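Local coordinates for cellobiohydrolase CHBI (Daphnia pulex, PDB 4XNN), which probably hydrolyses the beta-1,4-glucosidic linkages of cellulose and releases cellobiose from the chains, at residues 92-98 with 429-435; 109-114 with 377-381; 217-221 with 293-299. All coordinates share one frame. Numbering follows the deposited sequence.

Contact 1: residues 92-98 with 429-435; sequences NKFNLKF and AVVSFGN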
ATOM      1  N   ASN A  92       2.032  17.621 -11.521  1.00 30.86           N
ATOM      2  CA  ASN A  92       1.101  16.729 -10.880  1.00 31.26           C
ATOM      3  C   ASN A  92       1.601  15.275 -10.784  1.00 28.22           C
ATOM      4  O   ASN A  92       0.801  14.395 -10.474  1.00 26.08           O
ATOM      5  CB  ASN A  92      -0.270  16.799 -11.555  1.00 30.45           C
ATOM      6  CG  ASN A  92      -0.278  16.224 -12.930  1.00 32.28           C
ATOM      7  OD1 ASN A  92       0.599  15.520 -13.339  1.00 36.99           O
ATOM      8  ND2 ASN A  92      -1.229  16.618 -13.694  1.00 34.76           N
ATOM      9  N   LYS A  93       2.915  15.092 -10.940  1.00 29.00           N
ATOM     10  CA  LYS A  93       3.587  13.803 -10.875  1.00 29.00           C
ATOM     11  C   LYS A  93       4.482  13.672  -9.624  1.00 28.90           C
ATOM     12  O   LYS A  93       5.314  14.516  -9.378  1.00 25.91           O
ATOM     13  CB  LYS A  93       4.433  13.609 -12.134  1.00 32.57           C
ATOM     14  CG  LYS A  93       5.085  12.245 -12.191  1.00 37.36           C
ATOM     15  CD  LYS A  93       6.241  12.187 -13.161  1.00 45.81           C
ATOM     16  CE  LYS A  93       5.784  12.349 -14.569  1.00 49.49           C
ATOM     17  NZ  LYS A  93       7.057  12.383 -15.339  1.00 56.57           N
ATOM     18  N   PHE A  94       4.291  12.581  -8.878  1.00 24.92           N
ATOM     19  CA  PHE A  94       5.103  12.189  -7.702  1.00 27.35           C
ATOM     20  C   PHE A  94       6.000  11.016  -8.042  1.00 26.34           C
ATOM     21  O   PHE A  94       5.540  10.006  -8.582  1.00 25.20           O
ATOM     22  CB  PHE A  94       4.157  11.828  -6.536  1.00 28.27           C
ATOM     23  CG  PHE A  94       4.848  11.447  -5.244  1.00 27.50           C
ATOM     24  CD1 PHE A  94       5.873  12.198  -4.734  1.00 30.59           C
ATOM     25  CD2 PHE A  94       4.412  10.336  -4.528  1.00 29.23           C
ATOM     26  CE1 PHE A  94       6.518  11.841  -3.563  1.00 30.79           C
ATOM     27  CE2 PHE A  94       5.038   9.961  -3.343  1.00 29.47           C
ATOM     28  CZ  PHE A  94       6.079  10.723  -2.855  1.00 30.37           C
ATOM     29  N   ASN A  95       7.289  11.169  -7.726  1.00 27.50           N
ATOM     30  CA  ASN A  95       8.318  10.172  -8.009  1.00 28.69           C
ATOM     31  C   ASN A  95       8.904   9.690  -6.696  1.00 27.25           C
ATOM     32  O   ASN A  95       9.127  10.482  -5.787  1.00 28.69           O
ATOM     33  CB  ASN A  95       9.447  10.783  -8.847  1.00 31.08           C
ATOM     34  CG  ASN A  95       8.928  11.515 -10.042  1.00 34.86           C
ATOM     35  OD1 ASN A  95       8.335  10.916 -10.944  1.00 32.34           O
ATOM     36  ND2 ASN A  95       9.092  12.837 -10.040  1.00 41.72           N
ATOM     37  N   LEU A  96       9.032   8.380  -6.546  1.00 25.62           N
ATOM     38  CA  LEU A  96       9.682   7.798  -5.346  1.00 27.16           C
ATOM     39  C   LEU A  96      10.754   6.811  -5.727  1.00 27.72           C
ATOM     40  O   LEU A  96      10.446   5.765  -6.405  1.00 24.51           O
ATOM     41  CB  LEU A  96       8.672   7.028  -4.503  1.00 28.73           C
ATOM     42  CG  LEU A  96       7.839   7.715  -3.480  1.00 31.51           C
ATOM     43  CD1 LEU A  96       6.946   6.662  -2.766  1.00 35.00           C
ATOM     44  CD2 LEU A  96       8.765   8.419  -2.469  1.00 33.66           C
ATOM     45  N   LYS A  97      11.999   7.138  -5.317  1.00 29.92           N
ATOM     46  CA  LYS A  97      13.169   6.326  -5.619  1.00 29.65           C
ATOM     47  C   LYS A  97      13.220   5.238  -4.595  1.00 27.48           C
ATOM     48  O   LYS A  97      12.896   5.455  -3.448  1.00 27.43           O
ATOM     49  CB  LYS A  97      14.473   7.090  -5.461  1.00 31.52           C
ATOM     50  CG  LYS A  97      14.723   8.025  -6.573  1.00 38.78           C
ATOM     51  CD  LYS A  97      15.869   9.005  -6.293  1.00 40.35           C
ATOM     52  CE  LYS A  97      17.127   8.304  -5.781  1.00 42.35           C
ATOM     53  NZ  LYS A  97      17.580   7.263  -6.753  1.00 39.84           N
ATOM     54  N   PHE A  98      13.633   4.054  -5.021  1.00 26.20           N
ATOM     55  CA  PHE A  98      13.728   2.907  -4.132  1.00 25.82           C
ATOM     56  C   PHE A  98      14.890   3.033  -3.121  1.00 27.05           C
ATOM     57  O   PHE A  98      14.711   2.831  -1.917  1.00 27.18           O
ATOM     58  CB  PHE A  98      13.898   1.654  -4.970  1.00 25.19           C
ATOM     59  CG  PHE A  98      14.113   0.420  -4.162  1.00 26.85           C
ATOM     60  CD1 PHE A  98      13.334   0.179  -3.019  1.00 27.13           C
ATOM     61  CD2 PHE A  98      15.042  -0.533  -4.580  1.00 29.78           C
ATOM     62  CE1 PHE A  98      13.526  -0.967  -2.283  1.00 28.38           C
ATOM     63  CE2 PHE A  98      15.251  -1.679  -3.837  1.00 29.26           C
ATOM     64  CZ  PHE A  98      14.465  -1.900  -2.702  1.00 29.07           C
ATOM     65  N   ALA A 429      15.823   2.183  -9.276  1.00 29.90           N
ATOM     66  CA  ALA A 429      14.394   2.058  -9.590  1.00 27.60           C
ATOM     67  C   ALA A 429      13.633   3.275  -9.061  1.00 26.22           C
ATOM     68  O   ALA A 429      13.903   3.769  -7.967  1.00 24.94           O
ATOM     69  CB  ALA A 429      13.843   0.803  -8.960  1.00 25.61           C
ATOM     70  N   VAL A 430      12.638   3.733  -9.813  1.00 27.33           N
ATOM     71  CA  VAL A 430      11.777   4.838  -9.366  1.00 27.90           C
ATOM     72  C   VAL A 430      10.339   4.633  -9.922  1.00 26.09           C
ATOM     73  O   VAL A 430      10.101   4.361 -11.103  1.00 26.71           O
ATOM     74  CB  VAL A 430      12.370   6.239  -9.706  1.00 32.96           C
ATOM     75  CG1 VAL A 430      12.776   6.281 -11.143  1.00 38.85           C
ATOM     76  CG2 VAL A 430      11.389   7.381  -9.412  1.00 34.99           C
ATOM     77  N   VAL A 431       9.368   4.735  -9.041  1.00 25.10           N
ATOM     78  CA  VAL A 431       7.982   4.707  -9.489  1.00 22.93           C
ATOM     79  C   VAL A 431       7.413   6.115  -9.593  1.00 23.41           C
ATOM     80  O   VAL A 431       7.685   6.978  -8.720  1.00 24.28           O
ATOM     81  CB  VAL A 431       7.154   3.808  -8.552  1.00 23.18           C
ATOM     82  CG1 VAL A 431       6.994   4.341  -7.147  1.00 24.56           C
ATOM     83  CG2 VAL A 431       5.746   3.575  -9.116  1.00 23.25           C
ATOM     84  N   SER A 432       6.558   6.350 -10.606  1.00 22.40           N
ATOM     85  CA  SER A 432       5.878   7.628 -10.712  1.00 24.72           C
ATOM     86  C   SER A 432       4.396   7.396 -10.716  1.00 25.13           C
ATOM     87  O   SER A 432       3.941   6.476 -11.414  1.00 26.08           O
ATOM     88  CB  SER A 432       6.220   8.306 -12.037  1.00 27.26           C
ATOM     89  OG  SER A 432       7.546   8.730 -11.954  1.00 33.58           O
ATOM     90  N   PHE A 433       3.692   8.156  -9.895  1.00 24.58           N
ATOM     91  CA  PHE A 433       2.223   8.187  -9.820  1.00 25.78           C
ATOM     92  C   PHE A 433       1.810   9.649 -10.056  1.00 27.48           C
ATOM     93  O   PHE A 433       2.262  10.516  -9.325  1.00 23.54           O
ATOM     94  CB  PHE A 433       1.762   7.857  -8.435  1.00 25.24           C
ATOM     95  CG  PHE A 433       2.099   6.467  -7.981  1.00 26.64           C
ATOM     96  CD1 PHE A 433       1.560   5.366  -8.623  1.00 25.09           C
ATOM     97  CD2 PHE A 433       2.943   6.269  -6.889  1.00 28.14           C
ATOM     98  CE1 PHE A 433       1.845   4.068  -8.214  1.00 25.63           C
ATOM     99  CE2 PHE A 433       3.188   4.956  -6.432  1.00 25.61           C
ATOM    100  CZ  PHE A 433       2.655   3.872  -7.133  1.00 24.02           C
ATOM    101  N   GLY A 434       0.968   9.895 -11.062  1.00 25.50           N
ATOM    102  CA  GLY A 434       0.666  11.282 -11.426  1.00 25.92           C
ATOM    103  C   GLY A 434      -0.729  11.508 -11.969  1.00 25.68           C
ATOM    104  O   GLY A 434      -1.478  10.555 -12.239  1.00 24.36           O
ATOM    105  N   ASN A 435      -1.061  12.795 -12.132  1.00 25.98           N
ATOM    106  CA  ASN A 435      -2.324  13.192 -12.729  1.00 24.36           C
ATOM    107  C   ASN A 435      -3.484  12.361 -12.132  1.00 22.64           C
ATOM    108  O   ASN A 435      -4.293  11.752 -12.828  1.00 24.58           O
ATOM    109  CB  ASN A 435      -2.238  13.022 -14.205  1.00 25.93           C
ATOM    110  CG  ASN A 435      -3.386  13.708 -14.950  1.00 29.26           C
ATOM    111  OD1 ASN A 435      -4.078  14.623 -14.470  1.00 31.81           O
ATOM    112  ND2 ASN A 435      -3.583  13.249 -16.117  1.00 31.10           N
TER
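The closest polar pair joins two side chains: S432 OG donates to N95 OD1 at 2.5 Å, above a non-hydrogen-bonded pair whose CA atoms are 4.4 Å apart. N95 ND2 is turned to S88 on the neighbouring strand 87-90, in a weak hydrogen bond. Along the backbone, F94 and F433 exchange two hydrogen bonds (F94 N to F433 O and F433 N to F94 O, both 2.9 Å). L96 and V431 do the same, with L96 N to V431 O at 2.9 Å and V431 N to L96 O at 3.0 Å. One further bond closes each end: N435 N to N92 O and F98 N to A429 O, both 3.0 Å. Between them, CA-H...O contacts such as S432 CA to F94 O (3.2 Å) fill the spacing. This is regular antiparallel pairing, with axes 4.5 Å apart at 166°, in the outer layer of the curved beta-sandwich of family 7 glycoside hydrolases, a concanavalin-like fold. Strand 130-137 continues the layer beyond 430-435. Alternation sorts the side chains. K93, N95, K97, V430 and S432 lie on the more exposed face, where K93 CD passes S432 OG at 3.9 Å. G434 lets the backbones close to 3.9 Å between its CA and K93 CA; a CB there would crowd K93. F94, L96, V431 and F433 occupy the buried face, where L96 CB meets V431 CG1 at 4.1 Å and the F94 and F433 side chains both reach M379 of strand 376-383.

Contact 2: residues 109-114 with 377-381; sequences GARTFL and LVMSI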
ATOM      1  N   GLY A 109      13.316   2.112   0.355  1.00 29.66           N
ATOM      2  CA  GLY A 109      11.883   2.111   0.366  1.00 28.63           C
ATOM      3  C   GLY A 109      11.272   3.345   0.960  1.00 27.86           C
ATOM      4  O   GLY A 109      11.943   4.149   1.602  1.00 30.41           O
ATOM      5  N   ALA A 110       9.966   3.515   0.744  1.00 28.05           N
ATOM      6  CA  ALA A 110       9.242   4.658   1.283  1.00 26.47           C
ATOM      7  C   ALA A 110       7.776   4.336   1.223  1.00 25.25           C
ATOM      8  O   ALA A 110       7.332   3.640   0.304  1.00 23.73           O
ATOM      9  CB  ALA A 110       9.532   5.917   0.477  1.00 29.31           C
ATOM     10  N   ARG A 111       7.064   4.816   2.230  1.00 23.75           N
ATOM     11  CA  ARG A 111       5.592   4.856   2.288  1.00 21.96           C
ATOM     12  C   ARG A 111       5.119   6.282   2.614  1.00 21.16           C
ATOM     13  O   ARG A 111       5.625   6.910   3.531  1.00 19.83           O
ATOM     14  CB  ARG A 111       5.111   3.924   3.373  1.00 21.06           C
ATOM     15  CG  ARG A 111       3.611   3.816   3.451  1.00 22.02           C
ATOM     16  CD  ARG A 111       3.227   2.494   4.161  1.00 24.11           C
ATOM     17  NE  ARG A 111       3.666   2.579   5.566  1.00 25.21           N
ATOM     18  CZ  ARG A 111       4.206   1.562   6.250  1.00 25.12           C
ATOM     19  NH1 ARG A 111       4.493   0.449   5.653  1.00 25.96           N
ATOM     20  NH2 ARG A 111       4.488   1.689   7.550  1.00 26.45           N
ATOM     21  N   THR A 112       4.196   6.774   1.816  1.00 22.67           N
ATOM     22  CA  THR A 112       3.689   8.130   1.929  1.00 21.78           C
ATOM     23  C   THR A 112       2.152   8.160   1.858  1.00 21.73           C
ATOM     24  O   THR A 112       1.516   7.244   1.287  1.00 20.27           O
ATOM     25  CB  THR A 112       4.233   9.007   0.802  1.00 24.98           C
ATOM     26  OG1 THR A 112       3.705   8.558  -0.434  1.00 24.30           O
ATOM     27  CG2 THR A 112       5.764   8.908   0.715  1.00 26.41           C
ATOM     28  N   PHE A 113       1.543   9.220   2.410  1.00 19.70           N
ATOM     29  CA  PHE A 113       0.117   9.376   2.398  1.00 19.90           C
ATOM     30  C   PHE A 113      -0.299  10.722   1.789  1.00 21.86           C
ATOM     31  O   PHE A 113       0.452  11.660   1.805  1.00 21.89           O
ATOM     32  CB  PHE A 113      -0.481   9.323   3.806  1.00 22.01           C
ATOM     33  CG  PHE A 113       0.014   8.157   4.633  1.00 22.41           C
ATOM     34  CD1 PHE A 113      -0.288   6.845   4.250  1.00 22.30           C
ATOM     35  CD2 PHE A 113       0.759   8.374   5.754  1.00 23.09           C
ATOM     36  CE1 PHE A 113       0.253   5.770   4.981  1.00 21.49           C
ATOM     37  CE2 PHE A 113       1.300   7.315   6.493  1.00 23.85           C
ATOM     38  CZ  PHE A 113       1.038   6.018   6.101  1.00 22.10           C
ATOM     39  N   LEU A 114      -1.515  10.791   1.289  1.00 21.41           N
ATOM     40  CA  LEU A 114      -2.035  12.067   0.764  1.00 22.55           C
ATOM     41  C   LEU A 114      -2.738  12.856   1.832  1.00 23.43           C
ATOM     42  O   LEU A 114      -3.659  12.381   2.484  1.00 23.60           O
ATOM     43  CB  LEU A 114      -2.974  11.857  -0.425  1.00 21.65           C
ATOM     44  CG  LEU A 114      -3.233  13.110  -1.232  1.00 21.54           C
ATOM     45  CD1 LEU A 114      -2.031  13.433  -2.055  1.00 22.35           C
ATOM     46  CD2 LEU A 114      -4.453  12.950  -2.103  1.00 23.16           C
ATOM     47  N   LEU A 377      -5.163   7.507   1.164  1.00 20.28           N
ATOM     48  CA  LEU A 377      -4.418   7.081  -0.030  1.00 22.60           C
ATOM     49  C   LEU A 377      -2.931   6.971   0.371  1.00 21.88           C
ATOM     50  O   LEU A 377      -2.351   7.908   0.949  1.00 21.49           O
ATOM     51  CB  LEU A 377      -4.548   8.068  -1.186  1.00 21.58           C
ATOM     52  CG  LEU A 377      -3.651   7.845  -2.365  1.00 21.25           C
ATOM     53  CD1 LEU A 377      -4.106   6.558  -3.078  1.00 22.01           C
ATOM     54  CD2 LEU A 377      -3.739   9.025  -3.316  1.00 23.22           C
ATOM     55  N   VAL A 378      -2.370   5.825   0.024  1.00 20.42           N
ATOM     56  CA  VAL A 378      -0.961   5.446   0.264  1.00 19.51           C
ATOM     57  C   VAL A 378      -0.259   5.208  -1.065  1.00 19.42           C
ATOM     58  O   VAL A 378      -0.808   4.515  -1.950  1.00 18.13           O
ATOM     59  CB  VAL A 378      -0.863   4.122   1.048  1.00 20.14           C
ATOM     60  CG1 VAL A 378       0.567   3.929   1.593  1.00 21.04           C
ATOM     61  CG2 VAL A 378      -1.884   4.099   2.223  1.00 21.51           C
ATOM     62  N   MET A 379       0.992   5.713  -1.150  1.00 19.44           N
ATOM     63  CA  MET A 379       1.877   5.526  -2.284  1.00 21.04           C
ATOM     64  C   MET A 379       3.203   5.096  -1.687  1.00 22.44           C
ATOM     65  O   MET A 379       3.655   5.726  -0.748  1.00 23.30           O
ATOM     66  CB  MET A 379       2.006   6.811  -3.072  1.00 22.12           C
ATOM     67  CG  MET A 379       0.693   7.116  -3.809  1.00 23.68           C
ATOM     68  SD  MET A 379       0.706   8.663  -4.734  1.00 27.98           S
ATOM     69  CE  MET A 379       0.596   9.826  -3.370  1.00 27.21           C
ATOM     70  N   SER A 380       3.736   3.961  -2.166  1.00 24.04           N
ATOM     71  CA  SER A 380       4.927   3.330  -1.580  1.00 23.30           C
ATOM     72  C   SER A 380       5.775   2.595  -2.620  1.00 22.73           C
ATOM     73  O   SER A 380       5.301   2.310  -3.713  1.00 21.86           O
ATOM     74  CB  SER A 380       4.512   2.317  -0.495  1.00 23.25           C
ATOM     75  OG  SER A 380       3.915   1.180  -1.133  1.00 27.20           O
ATOM     76  N   ILE A 381       7.060   2.358  -2.300  1.00 21.77           N
ATOM     77  CA  ILE A 381       7.914   1.498  -3.113  1.00 21.82           C
ATOM     78  C   ILE A 381       8.669   0.620  -2.108  1.00 21.06           C
ATOM     79  O   ILE A 381       9.095   1.138  -1.090  1.00 19.12           O
ATOM     80  CB  ILE A 381       8.849   2.316  -4.048  1.00 21.16           C
ATOM     81  CG1 ILE A 381       9.531   1.374  -5.034  1.00 20.98           C
ATOM     82  CG2 ILE A 381       9.761   3.295  -3.237  1.00 22.08           C
ATOM     83  CD1 ILE A 381      10.201   2.071  -6.209  1.00 21.40           C
TER
HETATM   84  O   HOH W   1      -5.324  10.104   1.842  1.00 25.03           O
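R111 lays the aliphatic part of its side chain along V378, CG to CG1 3.6 Å, and sends its guanidinium beyond the pair to a salt bridge with D35 and a cation-pi contact with Y176. On the same face the ring of F113 meets V378 edge-on, CD1 to CG2 3.8 Å. T112, on the reverse face, holds one carbonyl twice: its N and OG1 both donate to M379 O at 2.8 Å, while M379 N returns a bond to T112 O at 2.9 Å. A110 and I381 form the other two-bond pair (A110 N to I381 O 3.1 Å, I381 N to A110 O 2.9 Å). L114 N to L377 O follows at 3.0 Å, and in the same pair a water replaces the second direct bond, accepting from L377 N (2.7 Å) and donating to L114 O (2.9 Å). G109 brings its CA within 3.3 Å of I381 O, where a side chain would be tight. A110, T112, M379 and I381 face the sandwich interior and pack against F94, L96 and F98. On the other face R111 and V378 touch Y150, and S380 touches A148, of strand 145-152, the next strand of the same layer. The antiparallel strands, 160° apart, belong to the inner layer of the concanavalin-like beta-sandwich, whose concave side carries the cellulose-binding cleft in family 7 enzymes.

Contact 3: residues 217-221 with 293-299; sequences ELDIW and FTVVSQF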
ATOM      1  N   GLU A 217      -8.209  -2.718   3.703  1.00 18.22           N
ATOM      2  CA  GLU A 217      -7.284  -2.261   2.670  1.00 18.74           C
ATOM      3  C   GLU A 217      -7.841  -2.574   1.283  1.00 17.81           C
ATOM      4  O   GLU A 217      -8.397  -3.654   1.038  1.00 19.15           O
ATOM      5  CB  GLU A 217      -5.956  -2.949   2.910  1.00 20.39           C
ATOM      6  CG  GLU A 217      -4.880  -2.616   1.934  1.00 22.02           C
ATOM      7  CD  GLU A 217      -3.578  -3.399   2.219  1.00 24.74           C
ATOM      8  OE1 GLU A 217      -3.361  -3.986   3.305  1.00 22.65           O
ATOM      9  OE2 GLU A 217      -2.725  -3.402   1.293  1.00 25.65           O
ATOM     10  N   LEU A 218      -7.759  -1.584   0.404  1.00 17.02           N
ATOM     11  CA  LEU A 218      -8.199  -1.707  -0.967  1.00 19.29           C
ATOM     12  C   LEU A 218      -6.950  -1.447  -1.838  1.00 18.77           C
ATOM     13  O   LEU A 218      -6.484  -0.305  -1.975  1.00 18.58           O
ATOM     14  CB  LEU A 218      -9.343  -0.743  -1.272  1.00 21.38           C
ATOM     15  CG  LEU A 218      -9.809  -0.746  -2.734  1.00 23.49           C
ATOM     16  CD1 LEU A 218     -10.524  -2.051  -3.005  1.00 23.99           C
ATOM     17  CD2 LEU A 218     -10.757   0.418  -2.975  1.00 26.04           C
ATOM     18  N   ASP A 219      -6.425  -2.506  -2.446  1.00 18.72           N
ATOM     19  CA  ASP A 219      -5.204  -2.365  -3.285  1.00 19.19           C
ATOM     20  C   ASP A 219      -5.565  -2.082  -4.683  1.00 18.21           C
ATOM     21  O   ASP A 219      -6.055  -2.945  -5.376  1.00 20.76           O
ATOM     22  CB  ASP A 219      -4.375  -3.638  -3.234  1.00 21.44           C
ATOM     23  CG  ASP A 219      -3.811  -3.936  -1.811  1.00 26.39           C
ATOM     24  OD1 ASP A 219      -3.525  -2.981  -1.062  1.00 27.60           O
ATOM     25  OD2 ASP A 219      -3.613  -5.128  -1.486  1.00 27.33           O
ATOM     26  N   ILE A 220      -5.348  -0.876  -5.092  1.00 17.30           N
ATOM     27  CA  ILE A 220      -5.566  -0.497  -6.451  1.00 19.46           C
ATOM     28  C   ILE A 220      -4.462  -1.012  -7.384  1.00 18.60           C
ATOM     29  O   ILE A 220      -4.714  -1.341  -8.548  1.00 17.92           O
ATOM     30  CB  ILE A 220      -5.574   1.034  -6.531  1.00 21.14           C
ATOM     31  CG1 ILE A 220      -6.646   1.622  -5.605  1.00 22.88           C
ATOM     32  CG2 ILE A 220      -5.776   1.533  -7.928  1.00 22.22           C
ATOM     33  CD1 ILE A 220      -8.053   1.100  -5.809  1.00 23.11           C
ATOM     34  N   TRP A 221      -3.226  -1.046  -6.877  1.00 18.31           N
ATOM     35  CA  TRP A 221      -2.061  -1.256  -7.736  1.00 17.85           C
ATOM     36  C   TRP A 221      -0.890  -1.810  -6.911  1.00 18.71           C
ATOM     37  O   TRP A 221      -0.366  -1.106  -6.048  1.00 18.97           O
ATOM     38  CB  TRP A 221      -1.637   0.063  -8.353  1.00 18.47           C
ATOM     39  CG  TRP A 221      -0.616  -0.014  -9.402  1.00 17.29           C
ATOM     40  CD1 TRP A 221       0.702   0.444  -9.297  1.00 21.23           C
ATOM     41  CD2 TRP A 221      -0.722  -0.586 -10.710  1.00 19.30           C
ATOM     42  NE1 TRP A 221       1.381   0.159 -10.444  1.00 21.14           N
ATOM     43  CE2 TRP A 221       0.528  -0.432 -11.337  1.00 20.74           C
ATOM     44  CE3 TRP A 221      -1.764  -1.192 -11.432  1.00 18.88           C
ATOM     45  CZ2 TRP A 221       0.772  -0.908 -12.619  1.00 20.24           C
ATOM     46  CZ3 TRP A 221      -1.523  -1.673 -12.699  1.00 20.09           C
ATOM     47  CH2 TRP A 221      -0.238  -1.539 -13.267  1.00 20.35           C
ATOM     48  N   PHE A 293       1.177   4.603 -18.445  1.00 23.56           N
ATOM     49  CA  PHE A 293      -0.221   4.386 -18.814  1.00 22.18           C
ATOM     50  C   PHE A 293      -1.118   4.864 -17.707  1.00 22.74           C
ATOM     51  O   PHE A 293      -0.643   5.134 -16.595  1.00 22.21           O
ATOM     52  CB  PHE A 293      -0.521   2.876 -19.116  1.00 21.73           C
ATOM     53  CG  PHE A 293      -0.006   1.921 -18.053  1.00 20.06           C
ATOM     54  CD1 PHE A 293       1.293   1.492 -18.075  1.00 21.77           C
ATOM     55  CD2 PHE A 293      -0.833   1.477 -17.010  1.00 18.93           C
ATOM     56  CE1 PHE A 293       1.800   0.638 -17.054  1.00 21.54           C
ATOM     57  CE2 PHE A 293      -0.347   0.586 -16.050  1.00 19.40           C
ATOM     58  CZ  PHE A 293       0.970   0.203 -16.058  1.00 19.74           C
ATOM     59  N   THR A 294      -2.415   4.959 -18.023  1.00 21.67           N
ATOM     60  CA  THR A 294      -3.440   5.357 -17.105  1.00 21.02           C
ATOM     61  C   THR A 294      -4.158   4.099 -16.623  1.00 20.22           C
ATOM     62  O   THR A 294      -4.508   3.211 -17.408  1.00 21.67           O
ATOM     63  CB  THR A 294      -4.479   6.270 -17.791  1.00 23.11           C
ATOM     64  OG1 THR A 294      -3.787   7.367 -18.386  1.00 24.13           O
ATOM     65  CG2 THR A 294      -5.496   6.802 -16.794  1.00 24.80           C
ATOM     66  N   VAL A 295      -4.415   4.113 -15.330  1.00 19.03           N
ATOM     67  CA  VAL A 295      -5.125   3.060 -14.626  1.00 20.76           C
ATOM     68  C   VAL A 295      -6.471   3.561 -14.072  1.00 19.85           C
ATOM     69  O   VAL A 295      -6.478   4.474 -13.258  1.00 21.41           O
ATOM     70  CB  VAL A 295      -4.260   2.559 -13.438  1.00 20.72           C
ATOM     71  CG1 VAL A 295      -5.032   1.500 -12.638  1.00 21.10           C
ATOM     72  CG2 VAL A 295      -2.905   2.023 -13.919  1.00 20.07           C
ATOM     73  N   VAL A 296      -7.585   3.031 -14.608  1.00 20.17           N
ATOM     74  CA  VAL A 296      -8.950   3.437 -14.163  1.00 20.18           C
ATOM     75  C   VAL A 296      -9.632   2.364 -13.305  1.00 19.76           C
ATOM     76  O   VAL A 296      -9.682   1.203 -13.663  1.00 22.00           O
ATOM     77  CB  VAL A 296      -9.837   3.832 -15.347  1.00 21.06           C
ATOM     78  CG1 VAL A 296     -11.127   4.445 -14.874  1.00 23.51           C
ATOM     79  CG2 VAL A 296      -9.094   4.845 -16.208  1.00 22.09           C
ATOM     80  N   SER A 297     -10.179   2.776 -12.177  1.00 19.36           N
ATOM     81  CA  SER A 297     -10.849   1.887 -11.278  1.00 19.09           C
ATOM     82  C   SER A 297     -12.223   2.466 -10.942  1.00 21.90           C
ATOM     83  O   SER A 297     -12.293   3.616 -10.512  1.00 22.94           O
ATOM     84  CB  SER A 297     -10.038   1.731 -10.007  1.00 20.88           C
ATOM     85  OG  SER A 297      -8.714   1.280 -10.288  1.00 20.33           O
ATOM     86  N   GLN A 298     -13.259   1.653 -11.177  1.00 22.19           N
ATOM     87  CA  GLN A 298     -14.659   1.999 -10.925  1.00 21.52           C
ATOM     88  C   GLN A 298     -15.273   1.125  -9.843  1.00 20.56           C
ATOM     89  O   GLN A 298     -15.184  -0.094  -9.908  1.00 20.86           O
ATOM     90  CB  GLN A 298     -15.446   1.855 -12.162  1.00 20.89           C
ATOM     91  CG  GLN A 298     -14.961   2.602 -13.374  1.00 23.98           C
ATOM     92  CD  GLN A 298     -15.800   2.281 -14.634  1.00 25.56           C
ATOM     93  OE1 GLN A 298     -16.345   1.185 -14.851  1.00 27.34           O
ATOM     94  NE2 GLN A 298     -15.865   3.234 -15.481  1.00 26.18           N
ATOM     95  N   PHE A 299     -15.860   1.733  -8.821  1.00 19.30           N
ATOM     96  CA  PHE A 299     -16.439   1.028  -7.697  1.00 17.93           C
ATOM     97  C   PHE A 299     -17.965   1.025  -7.775  1.00 20.17           C
ATOM     98  O   PHE A 299     -18.578   2.014  -7.397  1.00 20.17           O
ATOM     99  CB  PHE A 299     -15.943   1.673  -6.428  1.00 19.33           C
ATOM    100  CG  PHE A 299     -14.430   1.787  -6.398  1.00 20.17           C
ATOM    101  CD1 PHE A 299     -13.653   0.607  -6.370  1.00 21.96           C
ATOM    102  CD2 PHE A 299     -13.774   3.005  -6.555  1.00 20.07           C
ATOM    103  CE1 PHE A 299     -12.255   0.687  -6.415  1.00 23.64           C
ATOM    104  CE2 PHE A 299     -12.353   3.086  -6.614  1.00 21.34           C
ATOM    105  CZ  PHE A 299     -11.607   1.924  -6.546  1.00 22.00           C
TER
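W221 loses the most surface here (60 Å²). V295 CG2 lies over one face of its indole, 4.1 Å from CZ3, while W221 CH2 reaches the edge of the F293 ring at CE2, 3.5 Å away; the ring planes are inclined by 66°. I220, with 48 Å² covered, sits where the chain turns a corner. It sends CD1 to the edge of the F299 ring (CZ, 3.7 Å) and CG2 to S297 OG (3.8 Å), a hydroxyl that is hydrogen-bonded to R315. R315 also binds I220 O, tying both segments to strand 310-319. Nearest CA atoms are still 7.5 Å apart (I220 to S297), so this is side-chain packing between opposed layers of the family 7 beta-sandwich. F299 (44 Å²) also takes L218, CD2 to CE1 3.8 Å. E217 and D219 alternate with these apolar residues and touch Y150; with E222 they spell the E-x-D-x-x-E pattern that carries the catalytic acids in family 7 relatives.

How the contacts relate
Contacts 1 and 2 have centres 10 Å apart: successive strands 93-101 and 106-115 are joined by a probable hydrogen bond from G109 N to F98 O (2.8 Å), and across the interior F94 CE2 packs on T112 OG1 (3.5 Å). Contact 3 is centred about 16 Å from contact 1 and 15 Å from contact 2. It touches contact 1 through F433 CE1 and W221 CD1 (4.0 Å), whereas the nearest atoms of contacts 2 and 3 are about 6 Å apart. Y150 links those two, touching R111, V378, E217 and D219. There, probably at the active site, E217 OE2 lies 2.5 Å from D219 OD1, and a glycerol, probably from the crystallisation liquor, is hydrogen-bonded to D219 OD2.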